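Local coordinates for protein putative NADH-depentdent flavin oxidoreductase (Cupriavidus metallidurans, PDB 5OCS) that probably acts as an ene-reductase of the Old Yellow Enzyme family, an FMN-dependent oxidoreductase that takes its electrons from NAD(P)H, at residues G11-A16 with A96-L101; D159-A164 with F215-E220; Y183-F188 with V228-S233; A249-L254 with A260-S265. All blocks are in the same frame, centred on the assembly; numbering follows the deposited sequence.

Contact 1: G11-A16 with A96-L101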
loop_
_atom_site.group_PDB
_atom_site.type_symbol
_atom_site.label_atom_id
_atom_site.label_comp_id
_atom_site.label_asym_id
_atom_site.label_seq_id
_atom_site.Cartn_x
_atom_site.Cartn_y
_atom_site.Cartn_z
ATOM N N GLY D 11 -15.980 14.497 18.228
ATOM C CA GLY D 11 -15.537 15.795 18.687
ATOM C C GLY D 11 -15.622 16.796 17.556
ATOM O O GLY D 11 -16.639 16.889 16.909
ATOM N N ASN D 12 -14.540 17.486 17.267
ATOM C CA ASN D 12 -14.519 18.434 16.165
ATOM C C ASN D 12 -13.986 17.785 14.876
ATOM O O ASN D 12 -13.896 18.412 13.837
ATOM C CB ASN D 12 -13.733 19.680 16.577
ATOM C CG ASN D 12 -14.380 20.424 17.762
ATOM O OD1 ASN D 12 -15.098 19.834 18.568
ATOM N ND2 ASN D 12 -14.115 21.724 17.868
ATOM N N LEU D 13 -13.695 16.491 14.942
ATOM C CA LEU D 13 -12.978 15.825 13.893
ATOM C C LEU D 13 -13.965 15.226 12.911
ATOM O O LEU D 13 -14.690 14.279 13.243
ATOM C CB LEU D 13 -12.076 14.756 14.527
ATOM C CG LEU D 13 -11.049 14.122 13.605
ATOM C CD1 LEU D 13 -10.053 15.165 13.117
ATOM C CD2 LEU D 13 -10.333 12.993 14.342
ATOM N N GLU D 14 -14.030 15.796 11.712
ATOM C CA GLU D 14 -14.964 15.327 10.675
ATOM C C GLU D 14 -14.376 14.089 10.014
ATOM O O GLU D 14 -13.158 14.016 9.765
ATOM C CB GLU D 14 -15.238 16.386 9.597
ATOM C CG GLU D 14 -15.977 17.659 10.028
ATOM C CD GLU D 14 -17.356 17.447 10.628
ATOM O OE1 GLU D 14 -18.137 16.563 10.183
ATOM O OE2 GLU D 14 -17.670 18.225 11.547
ATOM N N LEU D 15 -15.224 13.096 9.789
ATOM C CA LEU D 15 -14.825 11.863 9.157
ATOM C C LEU D 15 -15.569 11.700 7.877
ATOM O O LEU D 15 -16.777 11.943 7.824
ATOM C CB LEU D 15 -15.102 10.652 10.082
ATOM C CG LEU D 15 -14.500 10.733 11.492
ATOM C CD1 LEU D 15 -14.885 9.515 12.345
ATOM C CD2 LEU D 15 -12.962 10.880 11.479
ATOM N N ALA D 16 -14.862 11.255 6.839
ATOM C CA ALA D 16 -15.430 11.100 5.509
ATOM C C ALA D 16 -16.530 10.009 5.413
ATOM O O ALA D 16 -17.410 10.082 4.559
ATOM C CB ALA D 16 -14.320 10.823 4.520
ATOM N N ALA D 96 -8.269 11.268 8.581
ATOM C CA ALA D 96 -8.032 11.664 9.964
ATOM C C ALA D 96 -7.105 10.656 10.597
ATOM O O ALA D 96 -7.342 9.467 10.476
ATOM C CB ALA D 96 -9.361 11.667 10.742
ATOM N N VAL D 97 -6.044 11.151 11.193
ATOM C CA VAL D 97 -5.002 10.314 11.774
ATOM C C VAL D 97 -5.059 10.458 13.273
ATOM O O VAL D 97 -4.881 11.539 13.782
ATOM C CB VAL D 97 -3.624 10.643 11.197
ATOM C CG1 VAL D 97 -2.584 9.748 11.808
ATOM C CG2 VAL D 97 -3.650 10.439 9.694
ATOM N N THR D 98 -5.245 9.332 13.968
ATOM C CA THR D 98 -5.312 9.275 15.426
ATOM C C THR D 98 -4.369 8.181 15.903
ATOM O O THR D 98 -3.832 7.403 15.096
ATOM C CB THR D 98 -6.752 8.993 15.901
ATOM O OG1 THR D 98 -7.217 7.718 15.410
ATOM C CG2 THR D 98 -7.681 10.127 15.351
ATOM N N ILE D 99 -4.193 8.059 17.209
ATOM C CA ILE D 99 -3.218 7.120 17.736
ATOM C C ILE D 99 -3.737 6.453 19.005
ATOM O O ILE D 99 -4.393 7.083 19.825
ATOM C CB ILE D 99 -1.855 7.800 18.000
ATOM C CG1 ILE D 99 -0.750 6.767 18.237
ATOM C CG2 ILE D 99 -1.929 8.873 19.128
ATOM C CD1 ILE D 99 0.625 7.357 18.042
ATOM N N GLN D 100 -3.444 5.175 19.151
ATOM C CA GLN D 100 -3.770 4.408 20.375
ATOM C C GLN D 100 -2.581 4.441 21.313
ATOM O O GLN D 100 -1.486 3.973 20.965
ATOM C CB GLN D 100 -4.138 2.973 20.010
ATOM C CG GLN D 100 -4.623 2.170 21.186
ATOM C CD GLN D 100 -4.777 0.728 20.840
ATOM O OE1 GLN D 100 -3.784 0.025 20.617
ATOM N NE2 GLN D 100 -6.013 0.251 20.845
ATOM N N LEU D 101 -2.734 5.096 22.467
ATOM C CA LEU D 101 -1.678 5.109 23.452
ATOM C C LEU D 101 -1.910 3.929 24.400
ATOM O O LEU D 101 -3.050 3.672 24.829
ATOM C CB LEU D 101 -1.690 6.427 24.200
ATOM C CG LEU D 101 -1.283 7.677 23.449
ATOM C CD1 LEU D 101 -1.285 8.846 24.432
ATOM C CD2 LEU D 101 0.081 7.549 22.756
#
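Leu13 and Leu15 both send a methyl group onto the small side chain of Ala96, packing a hairpin against the end of a barrel strand without any hydrogen bond between them. The close part is centred on Ala96 CB, which lies 3.8 Å from Leu15 CD2 and 4.0 Å from Leu13 CD2. With its CG anti to the backbone N (chi1 -169°), Leu13 extends inward far enough for the same CD2 to reach the methyl CG2 of Thr98, also at 4.0 Å. Leu15 arrives differently: its CA-CB bond does not aim at the strand, and the contact is made by the branch CD2 once CG has swung beside its own backbone N (chi1 -54°). Thr98 contributes its methyl CG2, while OG1 is hydrogen-bonded to Leu53 O of the neighbouring strand.

The other side of the hairpin is loose by comparison. The CA-CB bond of Glu14, between the two leucines, points away from strand 96-101, and the residue is exposed, as is Asn12 at the turn, so strand 13-15 has an apolar inner face and a polar outer one.

The axes of strands 13-15 and 96-101 are 8.7 Å apart at closest, with N-to-C directions 118° apart, so the hairpin runs across the barrel strand and does not extend its sheet. Strands 8-10 and 13-15 form the N-terminal hairpin that covers the bottom of the TIM barrel, next to Glu173 and Pro227, while strand 96-102 runs between strands 52-59 and 175-179 and is backed by helices 76-92 and 150-169.

Contact 2: D159-A164 with F215-E220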
loop_
_atom_site.group_PDB
_atom_site.type_symbol
_atom_site.label_atom_id
_atom_site.label_comp_id
_atom_site.label_asym_id
_atom_site.label_seq_id
_atom_site.Cartn_x
_atom_site.Cartn_y
_atom_site.Cartn_z
ATOM N N ASP D 159 3.535 9.474 32.042
ATOM C CA ASP D 159 4.014 8.936 30.747
ATOM C C ASP D 159 2.894 9.031 29.688
ATOM O O ASP D 159 3.153 9.412 28.533
ATOM C CB ASP D 159 4.495 7.491 30.868
ATOM C CG ASP D 159 5.782 7.350 31.651
ATOM O OD1 ASP D 159 6.486 8.371 31.890
ATOM O OD2 ASP D 159 6.118 6.206 31.998
ATOM N N PHE D 160 1.664 8.711 30.075
ATOM C CA PHE D 160 0.523 8.914 29.189
ATOM C C PHE D 160 0.388 10.387 28.762
ATOM O O PHE D 160 0.143 10.695 27.594
ATOM C CB PHE D 160 -0.770 8.407 29.798
ATOM C CG PHE D 160 -1.081 6.970 29.462
ATOM C CD1 PHE D 160 -1.798 6.655 28.306
ATOM C CD2 PHE D 160 -0.659 5.911 30.302
ATOM C CE1 PHE D 160 -2.089 5.323 27.970
ATOM C CE2 PHE D 160 -0.971 4.584 29.986
ATOM C CZ PHE D 160 -1.667 4.287 28.803
ATOM N N VAL D 161 0.511 11.267 29.734
ATOM C CA VAL D 161 0.524 12.698 29.495
ATOM C C VAL D 161 1.646 13.116 28.566
ATOM O O VAL D 161 1.382 13.865 27.619
ATOM C CB VAL D 161 0.596 13.499 30.816
ATOM C CG1 VAL D 161 0.811 14.995 30.526
ATOM C CG2 VAL D 161 -0.693 13.291 31.610
ATOM N N ALA D 162 2.864 12.653 28.812
ATOM C CA ALA D 162 4.001 13.054 27.988
ATOM C C ALA D 162 3.769 12.604 26.552
ATOM O O ALA D 162 3.974 13.374 25.602
ATOM C CB ALA D 162 5.328 12.554 28.524
ATOM N N ALA D 163 3.323 11.375 26.393
ATOM C CA ALA D 163 3.069 10.813 25.047
ATOM C C ALA D 163 1.914 11.535 24.357
ATOM O O ALA D 163 1.979 11.773 23.152
ATOM C CB ALA D 163 2.803 9.313 25.134
ATOM N N ALA D 164 0.889 11.910 25.085
ATOM C CA ALA D 164 -0.205 12.671 24.525
ATOM C C ALA D 164 0.247 14.057 24.009
ATOM O O ALA D 164 -0.195 14.479 22.962
ATOM C CB ALA D 164 -1.284 12.847 25.555
ATOM N N PHE D 215 -7.285 8.455 31.705
ATOM C CA PHE D 215 -8.105 9.116 30.702
ATOM C C PHE D 215 -8.175 10.619 30.997
ATOM O O PHE D 215 -7.991 11.448 30.088
ATOM C CB PHE D 215 -9.526 8.575 30.637
ATOM C CG PHE D 215 -10.410 9.398 29.787
ATOM C CD1 PHE D 215 -10.454 9.193 28.417
ATOM C CD2 PHE D 215 -11.139 10.435 30.337
ATOM C CE1 PHE D 215 -11.202 10.010 27.618
ATOM C CE2 PHE D 215 -11.894 11.255 29.540
ATOM C CZ PHE D 215 -11.934 11.036 28.173
ATOM N N ASP D 216 -8.473 10.973 32.248
ATOM C CA ASP D 216 -8.552 12.410 32.623
ATOM C C ASP D 216 -7.277 13.149 32.376
ATOM O O ASP D 216 -7.306 14.265 31.868
ATOM C CB ASP D 216 -8.941 12.581 34.116
ATOM C CG ASP D 216 -10.403 12.242 34.375
ATOM O OD1 ASP D 216 -11.206 12.223 33.413
ATOM O OD2 ASP D 216 -10.750 12.019 35.567
ATOM N N ALA D 217 -6.153 12.534 32.701
ATOM C CA ALA D 217 -4.883 13.178 32.494
ATOM C C ALA D 217 -4.570 13.415 31.026
ATOM O O ALA D 217 -4.052 14.483 30.664
ATOM C CB ALA D 217 -3.779 12.394 33.155
ATOM N N VAL D 218 -4.900 12.430 30.187
ATOM C CA VAL D 218 -4.756 12.559 28.740
ATOM C C VAL D 218 -5.672 13.637 28.180
ATOM O O VAL D 218 -5.256 14.463 27.345
ATOM C CB VAL D 218 -5.011 11.211 28.040
ATOM C CG1 VAL D 218 -5.183 11.405 26.529
ATOM C CG2 VAL D 218 -3.853 10.245 28.344
ATOM N N ARG D 219 -6.908 13.659 28.632
ATOM C CA ARG D 219 -7.881 14.618 28.135
ATOM C C ARG D 219 -7.458 16.049 28.525
ATOM O O ARG D 219 -7.674 16.992 27.767
ATOM C CB ARG D 219 -9.258 14.282 28.698
ATOM C CG ARG D 219 -10.429 15.202 28.383
ATOM C CD ARG D 219 -10.744 15.336 26.901
ATOM N NE ARG D 219 -9.729 16.103 26.200
ATOM C CZ ARG D 219 -9.724 16.344 24.890
ATOM N NH1 ARG D 219 -10.685 15.887 24.102
ATOM N NH2 ARG D 219 -8.699 17.020 24.372
ATOM N N GLU D 220 -6.907 16.193 29.718
ATOM C CA GLU D 220 -6.417 17.495 30.166
ATOM C C GLU D 220 -5.223 17.956 29.334
ATOM O O GLU D 220 -5.132 19.147 28.983
ATOM C CB GLU D 220 -6.041 17.448 31.634
ATOM C CG GLU D 220 -5.845 18.836 32.255
ATOM C CD GLU D 220 -4.532 19.486 31.932
ATOM O OE1 GLU D 220 -3.526 18.758 31.727
ATOM O OE2 GLU D 220 -4.503 20.749 31.891
#
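Helix segments 159-164 and 215-220 run side by side in nearly the same direction, their axes 8.7 Å apart at closest and inclined by 28°, and the backbones come nearest where Val161 CA and Val218 CA are 5.3 Å apart. The closest side-chain pair there includes an alanine: Val161 puts its methyl CG2 against Ala217 CB at 3.6 Å, and the same methyl also lies near the carbonyl oxygen of Ala217. The torsion of Val161 explains which branch is used: a chi1 of 172° carries CG1 away from the backbone N, while CG2 stands beside that N and faces the other helix.

Side-by-side helices of similar direction form the outer layer of a TIM barrel, and this pair belongs to it. Helix 150-169 precedes strand 175-179; helix 204-221 comes after that strand, beyond the short helix 184-189, and leads to strand 228-233. The two helices lie next to each other over strand 175-179.

On the barrel side of the interface, Val218 divides its two methyls between neighbouring turns of the partner helix. CG2 reaches Phe160 at its CB, 3.9 Å away, with the ring atom CD1 slightly farther off; the two side chains pass at a slant. CG1 approaches Ala164 CB at a looser 4.3 Å, one turn further along. Val218 also touches Ile175 and Val177 of the strand beneath, and Ala164 rests on Ile175, so the seam between the helices is closed from below by the sheet. Towards the surface, Val161 is partly exposed and also packs on Ala221.

Contact 3: Y183-F188 with V228-S233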
loop_
_atom_site.group_PDB
_atom_site.type_symbol
_atom_site.label_atom_id
_atom_site.label_comp_id
_atom_site.label_asym_id
_atom_site.label_seq_id
_atom_site.Cartn_x
_atom_site.Cartn_y
_atom_site.Cartn_z
ATOM N N TYR D 183 -4.500 -5.525 28.669
ATOM C CA TYR D 183 -3.353 -4.688 28.946
ATOM C C TYR D 183 -3.532 -3.907 30.262
ATOM O O TYR D 183 -4.461 -4.177 31.047
ATOM C CB TYR D 183 -3.005 -3.805 27.728
ATOM C CG TYR D 183 -2.561 -4.627 26.532
ATOM C CD1 TYR D 183 -1.600 -5.657 26.666
ATOM C CD2 TYR D 183 -3.091 -4.399 25.277
ATOM C CE1 TYR D 183 -1.194 -6.423 25.583
ATOM C CE2 TYR D 183 -2.661 -5.124 24.172
ATOM C CZ TYR D 183 -1.725 -6.148 24.325
ATOM O OH TYR D 183 -1.310 -6.890 23.235
ATOM N N LEU D 184 -2.662 -2.943 30.528
ATOM C CA LEU D 184 -2.568 -2.418 31.887
ATOM C C LEU D 184 -3.888 -1.912 32.469
ATOM O O LEU D 184 -4.285 -2.247 33.625
ATOM C CB LEU D 184 -1.511 -1.311 31.961
ATOM C CG LEU D 184 -1.394 -0.696 33.348
ATOM C CD1 LEU D 184 -0.739 -1.686 34.275
ATOM C CD2 LEU D 184 -0.743 0.695 33.346
ATOM N N LEU D 185 -4.566 -1.060 31.706
ATOM C CA LEU D 185 -5.816 -0.500 32.183
ATOM C C LEU D 185 -6.889 -1.563 32.421
ATOM O O LEU D 185 -7.575 -1.549 33.447
ATOM C CB LEU D 185 -6.288 0.616 31.305
ATOM C CG LEU D 185 -5.768 1.973 31.697
ATOM C CD1 LEU D 185 -4.289 2.061 32.009
ATOM C CD2 LEU D 185 -6.152 3.014 30.666
ATOM N N HIS D 186 -6.967 -2.533 31.515
ATOM C CA HIS D 186 -7.911 -3.643 31.658
ATOM C C HIS D 186 -7.572 -4.482 32.945
ATOM O O HIS D 186 -8.479 -4.953 33.646
ATOM C CB HIS D 186 -7.861 -4.482 30.390
ATOM C CG HIS D 186 -8.945 -5.508 30.270
ATOM N ND1 HIS D 186 -9.184 -6.183 29.089
ATOM C CD2 HIS D 186 -9.851 -5.984 31.154
ATOM C CE1 HIS D 186 -10.180 -7.033 29.250
ATOM N NE2 HIS D 186 -10.602 -6.935 30.499
ATOM N N GLN D 187 -6.276 -4.627 33.237
ATOM C CA GLN D 187 -5.815 -5.325 34.428
ATOM C C GLN D 187 -6.366 -4.644 35.673
ATOM O O GLN D 187 -6.728 -5.336 36.603
ATOM C CB GLN D 187 -4.296 -5.393 34.512
ATOM C CG GLN D 187 -3.705 -6.301 33.452
ATOM C CD GLN D 187 -2.261 -5.998 33.091
ATOM O OE1 GLN D 187 -1.464 -5.629 33.957
ATOM N NE2 GLN D 187 -1.892 -6.226 31.809
ATOM N N PHE D 188 -6.403 -3.315 35.698
ATOM C CA PHE D 188 -7.005 -2.595 36.808
ATOM C C PHE D 188 -8.506 -2.804 36.844
ATOM O O PHE D 188 -9.083 -2.968 37.941
ATOM C CB PHE D 188 -6.681 -1.103 36.791
ATOM C CG PHE D 188 -5.388 -0.749 37.473
ATOM C CD1 PHE D 188 -4.181 -0.807 36.786
ATOM C CD2 PHE D 188 -5.361 -0.319 38.798
ATOM C CE1 PHE D 188 -2.994 -0.444 37.393
ATOM C CE2 PHE D 188 -4.190 0.051 39.398
ATOM C CZ PHE D 188 -2.984 -0.022 38.715
ATOM N N VAL D 228 -10.568 12.681 22.422
ATOM C CA VAL D 228 -9.883 11.664 23.166
ATOM C C VAL D 228 -10.975 10.693 23.603
ATOM O O VAL D 228 -12.072 11.109 24.044
ATOM C CB VAL D 228 -9.164 12.236 24.396
ATOM C CG1 VAL D 228 -8.558 11.120 25.273
ATOM C CG2 VAL D 228 -8.139 13.234 23.989
ATOM N N TRP D 229 -10.675 9.405 23.512
ATOM C CA TRP D 229 -11.639 8.369 23.873
ATOM C C TRP D 229 -10.918 7.149 24.434
ATOM O O TRP D 229 -9.696 7.169 24.584
ATOM C CB TRP D 229 -12.546 8.036 22.682
ATOM C CG TRP D 229 -11.896 7.321 21.539
ATOM C CD1 TRP D 229 -11.805 5.975 21.337
ATOM C CD2 TRP D 229 -11.250 7.923 20.413
ATOM N NE1 TRP D 229 -11.143 5.710 20.169
ATOM C CE2 TRP D 229 -10.793 6.895 19.587
ATOM C CE3 TRP D 229 -10.987 9.236 20.050
ATOM C CZ2 TRP D 229 -10.110 7.145 18.398
ATOM C CZ3 TRP D 229 -10.333 9.475 18.861
ATOM C CH2 TRP D 229 -9.873 8.455 18.074
ATOM N N MET D 230 -11.677 6.130 24.799
ATOM C CA MET D 230 -11.090 4.895 25.315
ATOM C C MET D 230 -11.587 3.692 24.563
ATOM O O MET D 230 -12.761 3.614 24.154
ATOM C CB MET D 230 -11.408 4.717 26.820
ATOM C CG MET D 230 -10.617 3.605 27.504
ATOM S SD MET D 230 -10.933 3.513 29.289
ATOM C CE MET D 230 -10.084 4.966 29.810
ATOM N N ARG D 231 -10.700 2.702 24.485
ATOM C CA ARG D 231 -10.997 1.387 23.963
ATOM C C ARG D 231 -11.326 0.498 25.139
ATOM O O ARG D 231 -10.540 0.441 26.068
ATOM C CB ARG D 231 -9.753 0.834 23.250
ATOM C CG ARG D 231 -9.889 -0.562 22.666
ATOM C CD ARG D 231 -10.888 -0.631 21.527
ATOM N NE ARG D 231 -10.626 -1.810 20.685
ATOM C CZ ARG D 231 -9.733 -1.893 19.698
ATOM N NH1 ARG D 231 -9.054 -0.834 19.298
ATOM N NH2 ARG D 231 -9.575 -3.054 19.077
ATOM N N VAL D 232 -12.487 -0.183 25.087
ATOM C CA VAL D 232 -12.957 -0.996 26.213
ATOM C C VAL D 232 -13.356 -2.364 25.729
ATOM O O VAL D 232 -13.975 -2.493 24.675
ATOM C CB VAL D 232 -14.178 -0.346 26.902
ATOM C CG1 VAL D 232 -14.649 -1.191 28.094
ATOM C CG2 VAL D 232 -13.860 1.085 27.373
ATOM N N SER D 233 -12.993 -3.407 26.490
ATOM C CA SER D 233 -13.487 -4.743 26.178
ATOM C C SER D 233 -14.914 -4.902 26.643
ATOM O O SER D 233 -15.173 -4.611 27.789
ATOM C CB SER D 233 -12.644 -5.791 26.900
ATOM O OG SER D 233 -13.190 -7.068 26.620
#
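His186 and Ser233 bring a short helix up against the end of a TIM-barrel strand. Helix 184-189, preceded by Tyr183 at its N-cap position, lies in the excursion that follows strand 175-179, and strand 228-233 is the next strand of the barrel; the helix thus belongs to the elaborated C-terminal rim where the active site of this fold is found. No hydrogen bond links the two segments, and the backbones keep their distance, His186 CA being 7.9 Å from Val232 CA at the nearest pairing.

The apolar part is slight. Leu185 CD2 just reaches Met230 CE, at 4.5 Å, and Met230 has further neighbours in Phe215, Leu250 and Leu254 from the helices behind the strand.

Strand alternation separates this packing from the polar interior. Arg231, an FMN-binding residue, points elsewhere: it forms a salt bridge with Glu176, a hydrogen bond to Ser265, and another to a citrate that probably came from the crystallisation liquor.

The remaining interaction is van der Waals contact between an imidazole and a serine. A chi1 of -169° turns the His186 ring away from its own backbone N, and it stretches from the helix towards the strand end, slanted against its partner. Its carbon CE1, the ring atom nearest the strand, lies 3.6 Å from Ser233 CB and 4.0 Å from the hydroxyl Ser233 OG.

Contact 4: A249-L254 with A260-S265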
loop_
_atom_site.group_PDB
_atom_site.type_symbol
_atom_site.label_atom_id
_atom_site.label_comp_id
_atom_site.label_asym_id
_atom_site.label_seq_id
_atom_site.Cartn_x
_atom_site.Cartn_y
_atom_site.Cartn_z
ATOM N N ALA D 249 -20.986 1.035 32.830
ATOM C CA ALA D 249 -20.696 1.996 33.899
ATOM C C ALA D 249 -19.462 2.848 33.553
ATOM O O ALA D 249 -19.410 4.076 33.778
ATOM C CB ALA D 249 -20.499 1.263 35.217
ATOM N N LEU D 250 -18.464 2.183 32.984
ATOM C CA LEU D 250 -17.288 2.901 32.555
ATOM C C LEU D 250 -17.638 3.913 31.407
ATOM O O LEU D 250 -17.151 5.055 31.428
ATOM C CB LEU D 250 -16.185 1.918 32.161
ATOM C CG LEU D 250 -14.886 2.552 31.614
ATOM C CD1 LEU D 250 -14.192 3.365 32.688
ATOM C CD2 LEU D 250 -13.954 1.445 31.121
ATOM N N SER D 251 -18.486 3.508 30.479
ATOM C CA SER D 251 -18.872 4.346 29.325
ATOM C C SER D 251 -19.673 5.566 29.801
ATOM O O SER D 251 -19.438 6.689 29.337
ATOM C CB SER D 251 -19.624 3.551 28.307
ATOM O OG SER D 251 -18.803 2.491 27.804
ATOM N N HIS D 252 -20.529 5.379 30.810
ATOM C CA HIS D 252 -21.200 6.556 31.442
ATOM C C HIS D 252 -20.177 7.529 32.045
ATOM O O HIS D 252 -20.287 8.761 31.880
ATOM C CB HIS D 252 -22.251 6.157 32.536
ATOM C CG HIS D 252 -23.541 5.600 31.998
ATOM N ND1 HIS D 252 -24.421 6.339 31.240
ATOM C CD2 HIS D 252 -24.112 4.386 32.148
ATOM C CE1 HIS D 252 -25.466 5.598 30.926
ATOM N NE2 HIS D 252 -25.296 4.401 31.450
ATOM N N GLU D 253 -19.192 7.007 32.765
ATOM C CA GLU D 253 -18.153 7.852 33.325
ATOM C C GLU D 253 -17.345 8.552 32.264
ATOM O O GLU D 253 -17.066 9.745 32.401
ATOM C CB GLU D 253 -17.232 7.092 34.239
ATOM C CG GLU D 253 -17.822 6.810 35.604
ATOM C CD GLU D 253 -18.087 8.080 36.395
ATOM O OE1 GLU D 253 -17.356 9.083 36.274
ATOM O OE2 GLU D 253 -19.081 8.078 37.114
ATOM N N LEU D 254 -17.004 7.821 31.198
ATOM C CA LEU D 254 -16.257 8.431 30.082
ATOM C C LEU D 254 -17.033 9.613 29.491
ATOM O O LEU D 254 -16.473 10.690 29.282
ATOM C CB LEU D 254 -15.971 7.389 28.997
ATOM C CG LEU D 254 -14.927 6.364 29.439
ATOM C CD1 LEU D 254 -14.935 5.143 28.539
ATOM C CD2 LEU D 254 -13.560 6.994 29.445
ATOM N N ALA D 260 -14.893 11.648 23.758
ATOM C CA ALA D 260 -15.540 11.853 22.476
ATOM C C ALA D 260 -16.311 10.644 21.961
ATOM O O ALA D 260 -17.178 10.772 21.101
ATOM C CB ALA D 260 -14.504 12.265 21.437
ATOM N N ALA D 261 -15.952 9.460 22.467
ATOM C CA ALA D 261 -16.472 8.225 21.973
ATOM C C ALA D 261 -16.172 7.126 22.954
ATOM O O ALA D 261 -15.487 7.315 23.963
ATOM C CB ALA D 261 -15.859 7.904 20.599
ATOM N N VAL D 262 -16.664 5.953 22.621
ATOM C CA VAL D 262 -16.144 4.717 23.201
ATOM C C VAL D 262 -15.988 3.673 22.087
ATOM O O VAL D 262 -16.851 3.523 21.205
ATOM C CB VAL D 262 -17.014 4.227 24.396
ATOM C CG1 VAL D 262 -18.393 3.848 23.936
ATOM C CG2 VAL D 262 -16.367 3.032 25.093
ATOM N N HIS D 263 -14.852 2.966 22.097
ATOM C CA HIS D 263 -14.572 1.962 21.105
ATOM C C HIS D 263 -14.693 0.624 21.806
ATOM O O HIS D 263 -13.910 0.336 22.719
ATOM C CB HIS D 263 -13.154 2.195 20.561
ATOM C CG HIS D 263 -12.809 1.380 19.356
ATOM N ND1 HIS D 263 -11.628 1.575 18.655
ATOM C CD2 HIS D 263 -13.476 0.410 18.692
ATOM C CE1 HIS D 263 -11.584 0.734 17.633
ATOM N NE2 HIS D 263 -12.683 0.011 17.638
ATOM N N VAL D 264 -15.656 -0.179 21.377
ATOM C CA VAL D 264 -16.083 -1.372 22.134
ATOM C C VAL D 264 -15.560 -2.595 21.420
ATOM O O VAL D 264 -15.940 -2.846 20.281
ATOM C CB VAL D 264 -17.616 -1.441 22.239
ATOM C CG1 VAL D 264 -18.070 -2.707 22.946
ATOM C CG2 VAL D 264 -18.180 -0.185 22.928
ATOM N N SER D 265 -14.688 -3.367 22.080
ATOM C CA SER D 265 -14.240 -4.632 21.516
ATOM C C SER D 265 -15.338 -5.687 21.636
ATOM O O SER D 265 -16.354 -5.449 22.272
ATOM C CB SER D 265 -12.933 -5.073 22.157
ATOM O OG SER D 265 -11.867 -4.280 21.570
#
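Val262 meets Ser251 and Leu254 and carries nearly all of the contact between strand and helix. Before it in the chain, Ala260 and Ala261 turn their methyls away from helix 244-256, Ala261 towards Trp229. The CA-CB bond of Val262 then points toward the helix. Its CG1 sits between the backbone N and the carbonyl carbon (chi1 65°), which leaves CG2 anti to N, where it meets both helix residues: Val262 CG2 lies 3.7 Å from Ser251 OG and 4.3 Å from Leu254 CD1. The serine hydroxyl is hydrogen-bonded to Thr247 O, one turn earlier; Val289 of helix 284-293 also packs on both Ser251 and Val262.

His263 faces the opposite way, into the barrel, where ND1 pairs with Glu176 and NE2 with Ser322. Val264 makes no contact with the helix segment and touches Ala234. Ser265 reaches the rim, its OG joined to Arg231 NE of the FMN site.

A strand residue packed under the helix that precedes it, here Val262, characterises the beta-alpha-beta unit of strand 228-233, helix 244-256 and strand 262-265 in a TIM barrel.

How the contacts relate
The four contacts lie at different places on one closed eight-stranded barrel: the hairpin below it, the outer helices and the strands. Contact 1 comes first along the chain and lies at its bottom; contacts 2 and 3 follow with alternating segments, and contact 4 closes the series. Contacts 3 and 4 are the nearest pair, with centres about 10 Å apart, because strands 228-233 and 262-265 are neighbours, probably hydrogen-bonded through Val232. Contact 2, about 14 Å from contact 3, supplies the helices behind the strands, where Phe215 touches both Met230 and Leu254. Contacts 1 and 3 have centres about 18 Å apart, yet their strands bring the FMN-binding residues Gln100 and Arg231 together inside the barrel.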